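Local coordinates for redox-sensing transcriptional repressor rex (Thermoanaerobacter ethanolicus, PDB 3WG9), which binds DNA as a homodimeric transcriptional repressor of the Rex family and probably adjusts transcription to the cellular NADH/NAD(+) redox state, at residues B[33-38]-B[64-69]; B[151-156]-B[175-180]; B[171-176]-B[187-192]. One frame throughout, in Å; residues are numbered along the deposited sequence.

Contact 1 (B[33-38]-B[64-69]); sequences ISSREL and YGYNVE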
loop_
_atom_site.group_PDB
_atom_site.type_symbol
_atom_site.label_atom_id
_atom_site.label_comp_id
_atom_site.label_asym_id
_atom_site.label_seq_id
_atom_site.Cartn_x
_atom_site.Cartn_y
_atom_site.Cartn_z
ATOM N N ILE B 33 -17.867 -20.021 3.702
ATOM C CA ILE B 33 -17.897 -18.876 4.596
ATOM C C ILE B 33 -19.234 -18.189 4.452
ATOM O O ILE B 33 -19.711 -17.983 3.344
ATOM C CB ILE B 33 -16.719 -17.863 4.331
ATOM C CG1 ILE B 33 -16.813 -16.687 5.308
ATOM C CG2 ILE B 33 -16.729 -17.405 2.901
ATOM C CD1 ILE B 33 -15.522 -15.903 5.452
ATOM N N SER B 34 -19.846 -17.866 5.583
ATOM C CA SER B 34 -21.171 -17.259 5.581
ATOM C C SER B 34 -21.063 -15.768 5.233
ATOM O O SER B 34 -19.983 -15.145 5.368
ATOM C CB SER B 34 -21.818 -17.457 6.956
ATOM O OG SER B 34 -21.292 -16.539 7.905
ATOM N N SER B 35 -22.177 -15.190 4.799
ATOM C CA SER B 35 -22.230 -13.763 4.444
ATOM C C SER B 35 -21.900 -12.873 5.640
ATOM O O SER B 35 -21.202 -11.849 5.509
ATOM C CB SER B 35 -23.647 -13.388 3.968
ATOM O OG SER B 35 -23.602 -13.015 2.606
ATOM N N ARG B 36 -22.423 -13.231 6.805
ATOM C CA ARG B 36 -22.157 -12.382 7.947
ATOM C C ARG B 36 -20.668 -12.490 8.371
ATOM O O ARG B 36 -20.061 -11.483 8.706
ATOM C CB ARG B 36 -23.117 -12.638 9.111
ATOM C CG ARG B 36 -22.923 -13.948 9.805
ATOM C CD ARG B 36 -23.648 -13.974 11.138
ATOM N NE ARG B 36 -23.472 -12.727 11.878
ATOM C CZ ARG B 36 -23.705 -12.584 13.178
ATOM N NH1 ARG B 36 -24.130 -13.612 13.911
ATOM N NH2 ARG B 36 -23.516 -11.401 13.753
ATOM N N GLU B 37 -20.082 -13.677 8.255
ATOM C CA GLU B 37 -18.670 -13.900 8.646
ATOM C C GLU B 37 -17.754 -13.081 7.725
ATOM O O GLU B 37 -16.808 -12.397 8.154
ATOM C CB GLU B 37 -18.297 -15.386 8.531
ATOM C CG GLU B 37 -19.176 -16.347 9.344
ATOM C CD GLU B 37 -18.737 -17.835 9.286
ATOM O OE1 GLU B 37 -18.281 -18.339 10.334
ATOM O OE2 GLU B 37 -18.866 -18.513 8.231
ATOM N N LEU B 38 -18.052 -13.174 6.440
ATOM C CA LEU B 38 -17.333 -12.406 5.454
ATOM C C LEU B 38 -17.448 -10.914 5.694
ATOM O O LEU B 38 -16.448 -10.211 5.735
ATOM C CB LEU B 38 -17.723 -12.787 4.034
ATOM C CG LEU B 38 -16.878 -12.162 2.936
ATOM C CD1 LEU B 38 -15.350 -12.577 3.044
ATOM C CD2 LEU B 38 -17.440 -12.500 1.543
ATOM N N TYR B 64 -27.121 -19.688 1.101
ATOM C CA TYR B 64 -26.468 -18.510 1.651
ATOM C C TYR B 64 -25.001 -18.717 2.022
ATOM O O TYR B 64 -24.543 -19.848 2.279
ATOM C CB TYR B 64 -27.304 -17.872 2.762
ATOM C CG TYR B 64 -28.686 -17.493 2.252
ATOM C CD1 TYR B 64 -28.848 -16.950 0.965
ATOM C CD2 TYR B 64 -29.825 -17.697 3.029
ATOM C CE1 TYR B 64 -30.118 -16.633 0.472
ATOM C CE2 TYR B 64 -31.097 -17.365 2.549
ATOM C CZ TYR B 64 -31.239 -16.835 1.271
ATOM O OH TYR B 64 -32.501 -16.507 0.800
ATOM N N GLY B 65 -24.253 -17.624 1.988
ATOM C CA GLY B 65 -22.801 -17.743 2.119
ATOM C C GLY B 65 -22.205 -18.336 0.860
ATOM O O GLY B 65 -22.887 -18.538 -0.146
ATOM N N TYR B 66 -20.924 -18.670 0.942
ATOM C CA TYR B 66 -20.126 -18.891 -0.242
ATOM C C TYR B 66 -19.248 -20.121 -0.081
ATOM O O TYR B 66 -18.679 -20.358 0.984
ATOM C CB TYR B 66 -19.203 -17.666 -0.439
ATOM C CG TYR B 66 -19.952 -16.355 -0.634
ATOM C CD1 TYR B 66 -20.467 -16.016 -1.876
ATOM C CD2 TYR B 66 -20.177 -15.488 0.440
ATOM C CE1 TYR B 66 -21.140 -14.828 -2.047
ATOM C CE2 TYR B 66 -20.826 -14.275 0.256
ATOM C CZ TYR B 66 -21.327 -13.982 -0.984
ATOM O OH TYR B 66 -22.072 -12.840 -1.168
ATOM N N ASN B 67 -19.052 -20.827 -1.175
ATOM C CA ASN B 67 -17.963 -21.779 -1.266
ATOM C C ASN B 67 -16.647 -20.996 -1.449
ATOM O O ASN B 67 -16.523 -20.154 -2.349
ATOM C CB ASN B 67 -18.191 -22.732 -2.461
ATOM C CG ASN B 67 -17.098 -23.758 -2.591
ATOM O OD1 ASN B 67 -16.093 -23.518 -3.245
ATOM N ND2 ASN B 67 -17.284 -24.932 -1.963
ATOM N N VAL B 68 -15.703 -21.251 -0.558
ATOM C CA VAL B 68 -14.444 -20.527 -0.522
ATOM C C VAL B 68 -13.682 -20.696 -1.817
ATOM O O VAL B 68 -13.259 -19.709 -2.422
ATOM C CB VAL B 68 -13.595 -21.001 0.663
ATOM C CG1 VAL B 68 -12.152 -20.521 0.534
ATOM C CG2 VAL B 68 -14.214 -20.557 1.966
ATOM N N GLU B 69 -13.492 -21.942 -2.257
ATOM C CA GLU B 69 -12.626 -22.186 -3.400
ATOM C C GLU B 69 -13.223 -21.556 -4.652
ATOM O O GLU B 69 -12.495 -21.049 -5.508
ATOM C CB GLU B 69 -12.387 -23.687 -3.625
ATOM C CG GLU B 69 -11.398 -24.007 -4.763
ATOM C CD GLU B 69 -11.201 -25.521 -4.917
ATOM O OE1 GLU B 69 -10.953 -26.187 -3.881
ATOM O OE2 GLU B 69 -11.369 -26.066 -6.043
#
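Ile33 and Tyr66 form an antiparallel hydrogen-bonded pair: Ile33 N donates to Tyr66 O at 2.9 Å, and Tyr66 N returns a bond to Ile33 O at 2.8 Å. The Tyr66 side chain then runs from this bridge toward the helix that begins at Ser35. Its CB lies against Ile33 O and the Ile33 CG2 methyl, 4.2 Å from the latter. With CG anti to the carbonyl carbon (chi1 -61°), the ring carries CD2 past Ile33 O, which lies near the ring plane. One atom further out, Tyr66 CE2 meets Ser35 OG at 3.8 Å and Leu38 CD2 at 4.0 Å, both approaching obliquely, and the Leu38 side chain crosses the tyrosine at about a right angle. At the tip, Tyr66 OH passes 4.1 Å from Ser35 OG. Arg50 and Leu53 of helix 46-54 also touch the ring. An alanine at Tyr66 would probably leave Leu38 CD2 and Ser35 OG without their ring partner and open a gap between the bridge and the helix. Past the bridge, Ile33 CG2 packs crosswise on Val68 CG2 at 4.1 Å. Gly65, with a positive phi of 72°, lies against Ile33 O and the Ser34 backbone; a CB there would collide with Ile33 O. Ser34 and Glu37 make a capping box at the helix start, in which Ser34 N donates to the anti lone pair of Glu37 OE2 at 2.9 Å. Short paired strands joined to a predicted helix-turn-helix are characteristic of a winged-helix DNA-binding domain.

Contact 2 (B[151-156]-B[175-180]); sequences ILCIPK and WNFLPI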
loop_
_atom_site.group_PDB
_atom_site.type_symbol
_atom_site.label_atom_id
_atom_site.label_comp_id
_atom_site.label_asym_id
_atom_site.label_seq_id
_atom_site.Cartn_x
_atom_site.Cartn_y
_atom_site.Cartn_z
ATOM N N ILE B 151 7.062 -0.012 -13.511
ATOM C CA ILE B 151 7.017 0.247 -12.063
ATOM C C ILE B 151 8.085 1.265 -11.729
ATOM O O ILE B 151 9.262 1.051 -12.115
ATOM C CB ILE B 151 7.326 -1.054 -11.334
ATOM C CG1 ILE B 151 6.338 -2.128 -11.810
ATOM C CG2 ILE B 151 7.374 -0.827 -9.752
ATOM C CD1 ILE B 151 6.617 -3.561 -11.291
ATOM N N LEU B 152 7.711 2.373 -11.072
ATOM C CA LEU B 152 8.619 3.482 -10.872
ATOM C C LEU B 152 9.175 3.439 -9.465
ATOM O O LEU B 152 8.393 3.535 -8.490
ATOM C CB LEU B 152 7.973 4.869 -11.119
ATOM C CG LEU B 152 7.389 5.244 -12.482
ATOM C CD1 LEU B 152 6.818 6.686 -12.370
ATOM C CD2 LEU B 152 8.441 5.180 -13.599
ATOM N N CYS B 153 10.488 3.213 -9.355
ATOM C CA CYS B 153 11.168 3.126 -8.034
ATOM C C CYS B 153 12.382 4.069 -8.043
ATOM O O CYS B 153 13.483 3.730 -7.606
ATOM C CB CYS B 153 11.654 1.686 -7.880
ATOM S SG CYS B 153 10.283 0.497 -7.718
ATOM N N ILE B 154 12.243 5.195 -8.711
ATOM C CA ILE B 154 13.357 6.140 -8.816
ATOM C C ILE B 154 13.130 7.356 -7.941
ATOM O O ILE B 154 12.030 7.536 -7.403
ATOM C CB ILE B 154 13.488 6.633 -10.247
ATOM C CG1 ILE B 154 12.117 6.778 -10.917
ATOM C CG2 ILE B 154 14.393 5.695 -11.035
ATOM C CD1 ILE B 154 12.256 7.642 -12.119
ATOM N N PRO B 155 14.146 8.234 -7.801
ATOM C CA PRO B 155 13.879 9.436 -6.999
ATOM C C PRO B 155 12.894 10.363 -7.707
ATOM O O PRO B 155 12.674 10.223 -8.901
ATOM C CB PRO B 155 15.256 10.112 -6.902
ATOM C CG PRO B 155 16.243 9.163 -7.461
ATOM C CD PRO B 155 15.507 8.238 -8.373
ATOM N N LYS B 156 12.321 11.329 -6.991
ATOM C CA LYS B 156 11.380 12.293 -7.610
ATOM C C LYS B 156 11.985 13.171 -8.692
ATOM O O LYS B 156 11.283 13.640 -9.600
ATOM C CB LYS B 156 10.796 13.183 -6.527
ATOM C CG LYS B 156 10.295 12.384 -5.340
ATOM C CD LYS B 156 9.819 13.326 -4.256
ATOM C CE LYS B 156 10.724 14.550 -4.187
ATOM N NZ LYS B 156 10.149 15.575 -3.288
ATOM N N TRP B 175 2.933 1.663 -12.210
ATOM C CA TRP B 175 2.766 1.438 -10.759
ATOM C C TRP B 175 3.809 2.315 -10.066
ATOM O O TRP B 175 5.021 2.106 -10.189
ATOM C CB TRP B 175 2.945 -0.064 -10.454
ATOM C CG TRP B 175 2.447 -0.499 -9.108
ATOM C CD1 TRP B 175 1.401 0.051 -8.399
ATOM C CD2 TRP B 175 2.924 -1.591 -8.330
ATOM N NE1 TRP B 175 1.174 -0.665 -7.229
ATOM C CE2 TRP B 175 2.119 -1.661 -7.150
ATOM C CE3 TRP B 175 3.921 -2.543 -8.521
ATOM C CZ2 TRP B 175 2.354 -2.577 -6.139
ATOM C CZ3 TRP B 175 4.146 -3.490 -7.507
ATOM C CH2 TRP B 175 3.316 -3.537 -6.363
ATOM N N ASN B 176 3.349 3.370 -9.402
ATOM C CA ASN B 176 4.247 4.465 -9.018
ATOM C C ASN B 176 4.531 4.405 -7.498
ATOM O O ASN B 176 3.620 4.632 -6.739
ATOM C CB ASN B 176 3.569 5.811 -9.326
ATOM C CG ASN B 176 4.366 7.010 -8.799
ATOM O OD1 ASN B 176 5.609 6.977 -8.724
ATOM N ND2 ASN B 176 3.643 8.046 -8.354
ATOM N N PHE B 177 5.757 4.108 -7.084
ATOM C CA PHE B 177 6.120 4.102 -5.644
ATOM C C PHE B 177 6.588 5.444 -5.068
ATOM O O PHE B 177 6.894 5.532 -3.874
ATOM C CB PHE B 177 7.207 3.086 -5.372
ATOM C CG PHE B 177 6.673 1.693 -5.314
ATOM C CD1 PHE B 177 6.278 1.156 -4.088
ATOM C CD2 PHE B 177 6.400 1.022 -6.493
ATOM C CE1 PHE B 177 5.734 -0.123 -4.007
ATOM C CE2 PHE B 177 5.860 -0.269 -6.434
ATOM C CZ PHE B 177 5.504 -0.816 -5.202
ATOM N N LEU B 178 6.706 6.450 -5.919
ATOM C CA LEU B 178 7.189 7.730 -5.438
ATOM C C LEU B 178 6.067 8.499 -4.812
ATOM O O LEU B 178 4.969 8.536 -5.369
ATOM C CB LEU B 178 7.787 8.586 -6.537
ATOM C CG LEU B 178 8.409 8.126 -7.856
ATOM C CD1 LEU B 178 9.449 9.204 -8.196
ATOM C CD2 LEU B 178 8.999 6.717 -7.928
ATOM N N PRO B 179 6.377 9.204 -3.710
ATOM C CA PRO B 179 5.381 9.871 -2.904
ATOM C C PRO B 179 4.899 11.132 -3.592
ATOM O O PRO B 179 4.650 12.109 -2.909
ATOM C CB PRO B 179 6.164 10.238 -1.631
ATOM C CG PRO B 179 7.555 10.495 -2.115
ATOM C CD PRO B 179 7.749 9.476 -3.238
ATOM N N ILE B 180 4.739 11.098 -4.907
ATOM C CA ILE B 180 4.188 12.202 -5.699
ATOM C C ILE B 180 3.217 11.717 -6.793
ATOM O O ILE B 180 3.437 10.690 -7.414
ATOM C CB ILE B 180 5.335 12.940 -6.359
ATOM C CG1 ILE B 180 5.946 13.908 -5.341
ATOM C CG2 ILE B 180 4.896 13.647 -7.635
ATOM C CD1 ILE B 180 7.264 14.475 -5.814
#
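Trp175 takes the CD1 methyl of Ile151 at its ring edge, 4.0 Å from CE3, while Phe177 CE2 sits over one indole face, 3.6 Å above the plane and offset toward the rim. The two rings are thus edge-to-face, with Trp175 CZ3 in the plane of the phenyl ring. The Phe177 edge also meets Leu152 O and, at 3.7 Å from CE2, Ile151 CG2. Cys153 SG approaches the same ring obliquely, 4.9 Å from its centroid. Indole NE1 bonds to Ser198 OG of the second subunit. The backbones pair in parallel, Leu152 N donating to Trp175 O and Phe177 N to Leu152 O. These strands are the two ends of a beta-alpha-beta crossover through helix 159-168, in the Rossmann domain; Ile154 and Phe177, just past the strand ends, belong to the NADH site, vacant in this chain. There Leu178 sets its methyls against the carbonyls of Leu152, Ile154 and Pro155, CD1 lying 3.2 Å from Ile154 O and CD2 3.3 Å from Leu152 O. Asn176 shapes its turn: OD1 accepts Leu178 N in an Asx turn, the donor standing above the carbonyl plane, and ND2 reaches Ile180 O at 2.8 Å, with that oxygen in the amide plane.

Contact 3 (B[171-176]-B[187-192]); sequences IKAIWN and DVILEN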
loop_
_atom_site.group_PDB
_atom_site.type_symbol
_atom_site.label_atom_id
_atom_site.label_comp_id
_atom_site.label_asym_id
_atom_site.label_seq_id
_atom_site.Cartn_x
_atom_site.Cartn_y
_atom_site.Cartn_z
ATOM N N ILE B 171 3.537 2.432 -23.059
ATOM C CA ILE B 171 3.232 1.689 -21.811
ATOM C C ILE B 171 1.736 1.740 -21.514
ATOM O O ILE B 171 1.051 2.722 -21.826
ATOM C CB ILE B 171 4.060 2.248 -20.578
ATOM C CG1 ILE B 171 4.235 1.149 -19.518
ATOM C CG2 ILE B 171 3.386 3.459 -19.912
ATOM C CD1 ILE B 171 5.367 0.286 -19.843
ATOM N N LYS B 172 1.190 0.690 -20.905
ATOM C CA LYS B 172 -0.280 0.713 -20.632
ATOM C C LYS B 172 -0.635 1.094 -19.200
ATOM O O LYS B 172 -1.750 1.554 -18.912
ATOM C CB LYS B 172 -0.940 -0.643 -20.925
ATOM C CG LYS B 172 -0.718 -1.152 -22.400
ATOM C CD LYS B 172 -1.454 -2.522 -22.550
ATOM C CE LYS B 172 -1.473 -3.024 -24.012
ATOM N NZ LYS B 172 -0.089 -3.227 -24.517
ATOM N N ALA B 173 0.308 0.880 -18.279
ATOM C CA ALA B 173 0.068 1.189 -16.870
ATOM C C ALA B 173 1.399 1.487 -16.212
ATOM O O ALA B 173 2.452 0.909 -16.608
ATOM C CB ALA B 173 -0.469 -0.074 -16.203
ATOM N N ILE B 174 1.304 2.293 -15.156
ATOM C CA ILE B 174 2.423 2.645 -14.325
ATOM C C ILE B 174 2.051 2.398 -12.890
ATOM O O ILE B 174 0.973 2.835 -12.402
ATOM C CB ILE B 174 2.783 4.160 -14.516
ATOM C CG1 ILE B 174 3.428 4.301 -15.921
ATOM C CG2 ILE B 174 3.782 4.603 -13.418
ATOM C CD1 ILE B 174 3.724 5.766 -16.309
ATOM N N TRP B 175 2.933 1.663 -12.210
ATOM C CA TRP B 175 2.766 1.438 -10.759
ATOM C C TRP B 175 3.809 2.315 -10.066
ATOM O O TRP B 175 5.021 2.106 -10.189
ATOM C CB TRP B 175 2.945 -0.064 -10.454
ATOM C CG TRP B 175 2.447 -0.499 -9.108
ATOM C CD1 TRP B 175 1.401 0.051 -8.399
ATOM C CD2 TRP B 175 2.924 -1.591 -8.330
ATOM N NE1 TRP B 175 1.174 -0.665 -7.229
ATOM C CE2 TRP B 175 2.119 -1.661 -7.150
ATOM C CE3 TRP B 175 3.921 -2.543 -8.521
ATOM C CZ2 TRP B 175 2.354 -2.577 -6.139
ATOM C CZ3 TRP B 175 4.146 -3.490 -7.507
ATOM C CH2 TRP B 175 3.316 -3.537 -6.363
ATOM N N ASN B 176 3.349 3.370 -9.402
ATOM C CA ASN B 176 4.247 4.465 -9.018
ATOM C C ASN B 176 4.531 4.405 -7.498
ATOM O O ASN B 176 3.620 4.632 -6.739
ATOM C CB ASN B 176 3.569 5.811 -9.326
ATOM C CG ASN B 176 4.366 7.010 -8.799
ATOM O OD1 ASN B 176 5.609 6.977 -8.724
ATOM N ND2 ASN B 176 3.643 8.046 -8.354
ATOM N N ASP B 187 -5.935 7.447 -20.744
ATOM C CA ASP B 187 -6.078 6.052 -21.163
ATOM C C ASP B 187 -5.025 5.144 -20.506
ATOM O O ASP B 187 -5.106 3.923 -20.641
ATOM C CB ASP B 187 -5.952 5.923 -22.704
ATOM C CG ASP B 187 -4.619 6.432 -23.203
ATOM O OD1 ASP B 187 -4.460 7.662 -23.164
ATOM O OD2 ASP B 187 -3.683 5.637 -23.596
ATOM N N VAL B 188 -4.016 5.742 -19.877
ATOM C CA VAL B 188 -2.939 5.012 -19.226
ATOM C C VAL B 188 -3.374 4.778 -17.779
ATOM O O VAL B 188 -3.836 5.700 -17.106
ATOM C CB VAL B 188 -1.619 5.841 -19.234
ATOM C CG1 VAL B 188 -0.467 5.128 -18.431
ATOM C CG2 VAL B 188 -1.166 6.067 -20.729
ATOM N N ILE B 189 -3.242 3.558 -17.291
ATOM C CA ILE B 189 -3.600 3.278 -15.883
ATOM C C ILE B 189 -2.483 3.810 -14.989
ATOM O O ILE B 189 -1.328 3.483 -15.239
ATOM C CB ILE B 189 -3.775 1.770 -15.637
ATOM C CG1 ILE B 189 -4.993 1.256 -16.408
ATOM C CG2 ILE B 189 -4.047 1.476 -14.129
ATOM C CD1 ILE B 189 -4.865 -0.218 -16.911
ATOM N N LEU B 190 -2.793 4.639 -13.981
ATOM C CA LEU B 190 -1.723 5.089 -13.076
ATOM C C LEU B 190 -2.119 4.706 -11.670
ATOM O O LEU B 190 -3.177 5.126 -11.219
ATOM C CB LEU B 190 -1.515 6.607 -13.102
ATOM C CG LEU B 190 -0.614 7.209 -11.984
ATOM C CD1 LEU B 190 0.871 6.676 -11.978
ATOM C CD2 LEU B 190 -0.593 8.719 -12.117
ATOM N N GLU B 191 -1.341 3.846 -11.016
ATOM C CA GLU B 191 -1.691 3.445 -9.639
ATOM C C GLU B 191 -0.576 3.971 -8.723
ATOM O O GLU B 191 0.591 3.540 -8.847
ATOM C CB GLU B 191 -1.782 1.902 -9.560
ATOM C CG GLU B 191 -1.837 1.301 -8.125
ATOM C CD GLU B 191 -3.115 1.694 -7.346
ATOM O OE1 GLU B 191 -3.995 2.407 -7.899
ATOM O OE2 GLU B 191 -3.192 1.291 -6.150
ATOM N N ASN B 192 -0.915 4.983 -7.915
ATOM C CA ASN B 192 0.039 5.575 -6.985
ATOM C C ASN B 192 0.002 4.808 -5.696
ATOM O O ASN B 192 -1.070 4.570 -5.075
ATOM C CB ASN B 192 -0.174 7.088 -6.720
ATOM C CG ASN B 192 -0.155 7.939 -7.978
ATOM O OD1 ASN B 192 0.838 7.996 -8.720
ATOM N ND2 ASN B 192 -1.261 8.630 -8.218
HETATM O O HOH W 1 -3.736 1.401 -20.605
#
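Asn176 ND2 donates to Asn192 OD1 at 2.8 Å in an almost straight bond, with the acceptor lying in the Asn176 amide plane. The two amide planes are turned 80° apart, and the donor is tilted out of the Asn192 carbonyl plane. Next to this pair, on the other sheet face, Glu191 lies alongside Trp175: its CG meets CD1 at the indole edge, 3.5 Å away. Chi1 of 167° places that CG anti to the backbone N, and a bend at chi2 turns the chain beyond it. Ala173 CB touches Ile189 CB at 3.8 Å on the Trp175 face, while Ile174 CG2 meets Leu190 CD1 at 3.9 Å on the Asn176 face. Four backbone bonds zip the parallel strands, from Ile189 N to Lys172 O up to Asn176 N to Glu191 O. Before the first strand residues, a water donates to both Lys172 O, at 2.6 Å, and Asp187 O. The Glu191 carboxylate is gripped from outside: OE1 makes salt bridges to Arg13 and to Arg205 of the second subunit, and OE2 bonds to Ser198 of that subunit. The strand axes run 4.7 Å apart at 8°. Strand 189-192 is outermost in this chain's sheet and 173-176 lies between it and 149-152; Val202 and Leu206 of the second subunit pack on the Ala173 and Ile189 face, and helix 159-168 meets Ile174 on the reverse.

Overall arrangement
Contact 1 closes first along the chain, in the amino-terminal winged-helix part, and lies about 38 Å from contact 2 and 33 Å from contact 3, centre to centre, on the opposite side of the chain's centre. Contact 3 begins on the stretch where contact 2 ends; their centres are about 11 Å apart, and they share strand 173-176 through Trp175 and Asn176. Together they cover strands 149-152, 173-176 and 189-192 of the parallel Rossmann sheet, and both touch the second subunit. Contact 1 is thus remote from the dinucleotide domain's contacts at the dimer interface, although the two domains touch, as at Arg13 and Glu191; Rex probably couples nucleotide sensing to DNA binding.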